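Local coordinates for protein isocitrate dehydrogenase [NAD] subunit 2, mitochondrial (Saccharomyces cerevisiae, PDB 3BLX) that catalyses, together with subunit 1 in an allosteric octamer, the NAD-dependent oxidative decarboxylation of isocitrate to 2-oxoglutarate in the citric acid cycle, and also binds mitochondrial mRNA leaders, at residues B[25-30]-B[75-80]. Sequence-based numbering, arbitrary orientation.
Sequences SFIEGD and QSITKN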
loop_
_atom_site.group_PDB
_atom_site.type_symbol
_atom_site.label_atom_id
_atom_site.label_comp_id
_atom_site.label_asym_id
_atom_site.label_seq_id
_atom_site.Cartn_x
_atom_site.Cartn_y
_atom_site.Cartn_z
ATOM N N SER B 25 -20.150 -50.783 21.959
ATOM C CA SER B 25 -18.941 -49.962 22.060
ATOM C C SER B 25 -19.234 -48.745 22.918
ATOM O O SER B 25 -20.373 -48.320 23.004
ATOM C CB SER B 25 -18.473 -49.526 20.677
ATOM O OG SER B 25 -18.198 -50.627 19.836
ATOM N N PHE B 26 -18.227 -48.178 23.564
ATOM C CA PHE B 26 -18.493 -46.993 24.361
ATOM C C PHE B 26 -17.907 -45.656 23.861
ATOM O O PHE B 26 -18.626 -44.849 23.279
ATOM C CB PHE B 26 -18.161 -47.214 25.821
ATOM C CG PHE B 26 -19.075 -46.478 26.740
ATOM C CD1 PHE B 26 -20.142 -47.121 27.327
ATOM C CD2 PHE B 26 -18.899 -45.128 26.986
ATOM C CE1 PHE B 26 -21.004 -46.444 28.163
ATOM C CE2 PHE B 26 -19.763 -44.439 27.817
ATOM C CZ PHE B 26 -20.817 -45.100 28.409
ATOM N N ILE B 27 -16.622 -45.413 24.086
ATOM C CA ILE B 27 -16.049 -44.095 23.815
ATOM C C ILE B 27 -16.502 -43.164 24.907
ATOM O O ILE B 27 -17.440 -42.412 24.730
ATOM C CB ILE B 27 -16.501 -43.468 22.471
ATOM C CG1 ILE B 27 -16.426 -44.474 21.330
ATOM C CG2 ILE B 27 -15.682 -42.194 22.164
ATOM C CD1 ILE B 27 -16.979 -43.960 20.039
ATOM N N GLU B 28 -15.827 -43.216 26.041
ATOM C CA GLU B 28 -16.204 -42.399 27.173
ATOM C C GLU B 28 -15.849 -40.942 26.954
ATOM O O GLU B 28 -16.374 -40.067 27.633
ATOM C CB GLU B 28 -15.545 -42.934 28.448
ATOM C CG GLU B 28 -15.758 -44.432 28.631
ATOM C CD GLU B 28 -15.493 -44.913 30.046
ATOM O OE1 GLU B 28 -15.010 -44.105 30.874
ATOM O OE2 GLU B 28 -15.770 -46.103 30.320
ATOM N N GLY B 29 -14.967 -40.681 26.000
ATOM C CA GLY B 29 -14.538 -39.319 25.744
ATOM C C GLY B 29 -13.768 -38.730 26.913
ATOM O O GLY B 29 -13.211 -39.460 27.742
ATOM N N ASP B 30 -13.737 -37.405 26.991
ATOM C CA ASP B 30 -12.913 -36.728 27.987
ATOM C C ASP B 30 -13.632 -35.577 28.681
ATOM O O ASP B 30 -14.832 -35.364 28.477
ATOM C CB ASP B 30 -11.594 -36.257 27.363
ATOM C CG ASP B 30 -11.770 -35.712 25.953
ATOM O OD1 ASP B 30 -11.458 -36.446 24.984
ATOM O OD2 ASP B 30 -12.229 -34.555 25.814
ATOM N N GLN B 75 -12.954 -51.437 14.074
ATOM C CA GLN B 75 -13.338 -52.847 14.105
ATOM C C GLN B 75 -14.359 -53.124 15.197
ATOM O O GLN B 75 -15.339 -53.841 14.987
ATOM C CB GLN B 75 -12.107 -53.729 14.306
ATOM C CG GLN B 75 -11.053 -53.544 13.234
ATOM C CD GLN B 75 -11.624 -53.695 11.839
ATOM O OE1 GLN B 75 -12.569 -54.471 11.611
ATOM N NE2 GLN B 75 -11.056 -52.951 10.888
ATOM N N SER B 76 -14.119 -52.546 16.366
ATOM C CA SER B 76 -15.025 -52.690 17.491
ATOM C C SER B 76 -16.458 -52.232 17.179
ATOM O O SER B 76 -17.426 -52.918 17.501
ATOM C CB SER B 76 -14.479 -51.907 18.680
ATOM O OG SER B 76 -15.434 -51.854 19.721
ATOM N N ILE B 77 -16.587 -51.064 16.558
ATOM C CA ILE B 77 -17.891 -50.470 16.296
ATOM C C ILE B 77 -18.540 -51.106 15.079
ATOM O O ILE B 77 -19.742 -51.297 15.065
ATOM C CB ILE B 77 -17.782 -48.946 16.106
ATOM C CG1 ILE B 77 -17.186 -48.310 17.352
ATOM C CG2 ILE B 77 -19.124 -48.350 15.859
ATOM C CD1 ILE B 77 -16.986 -46.849 17.224
ATOM N N THR B 78 -17.747 -51.446 14.061
ATOM C CA THR B 78 -18.277 -52.111 12.867
ATOM C C THR B 78 -18.889 -53.456 13.244
ATOM O O THR B 78 -19.853 -53.925 12.625
ATOM C CB THR B 78 -17.185 -52.360 11.807
ATOM O OG1 THR B 78 -16.588 -51.117 11.419
ATOM C CG2 THR B 78 -17.778 -53.048 10.576
ATOM N N LYS B 79 -18.314 -54.071 14.268
ATOM C CA LYS B 79 -18.756 -55.377 14.723
ATOM C C LYS B 79 -19.994 -55.280 15.600
ATOM O O LYS B 79 -20.927 -56.053 15.432
ATOM C CB LYS B 79 -17.644 -56.070 15.506
ATOM C CG LYS B 79 -18.064 -57.408 16.127
ATOM C CD LYS B 79 -17.361 -57.651 17.468
ATOM C CE LYS B 79 -15.863 -57.341 17.389
ATOM N NZ LYS B 79 -15.264 -57.124 18.743
ATOM N N ASN B 80 -19.989 -54.342 16.543
ATOM C CA ASN B 80 -21.088 -54.206 17.498
ATOM C C ASN B 80 -22.334 -53.546 16.909
ATOM O O ASN B 80 -23.453 -53.794 17.372
ATOM C CB ASN B 80 -20.632 -53.422 18.721
ATOM C CG ASN B 80 -19.546 -54.131 19.485
ATOM O OD1 ASN B 80 -19.318 -55.324 19.298
ATOM N ND2 ASN B 80 -18.864 -53.399 20.352
#
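Two hydrogen bonds grip S25 OG, where the chain following strand 22-23 passes helix 71-80 in the isocitrate/isopropylmalate dehydrogenase fold. N80 ND2 donates to S25 OG over 2.9 Å. The bond is bent, 134° at the hydrogen, and the hydroxyl lies 30° out of the amide plane. S25 OG also pairs with S76 OG at 3.0 Å; either hydroxyl can be the donor. S76 and N80 stand one helical turn apart, joined by the backbone bond from N80 N to S76 O, so the contact exemplifies a buried loop serine tied to residues i and i+4 of a helix. S25 OG and N80 CG each lie beside their own backbone N, anti to the carbonyl carbon, whereas S76 OG is anti to its N. E54 forms a second shell, accepting a hydrogen bond from N80 ND2 and meeting S76 OG more weakly; its charge may help fix the amide's orientation.

The polar cluster has an apolar flank. I77 CG1 packs 3.8 Å from S25 CB, and beyond it the I27 and I77 side chains cross roughly at right angles. The loop also runs beside strand 82-85: S25 bonds through its backbone to V82, at the strand's start, and I27 to G86, just past its end. The I27 side chain is about 11 Å from that of R104, which by similarity binds substrate. Tip to tip, the isoleucines meet through their terminal methyls, I27 CD1 lying 4.0 Å from I77 CD1.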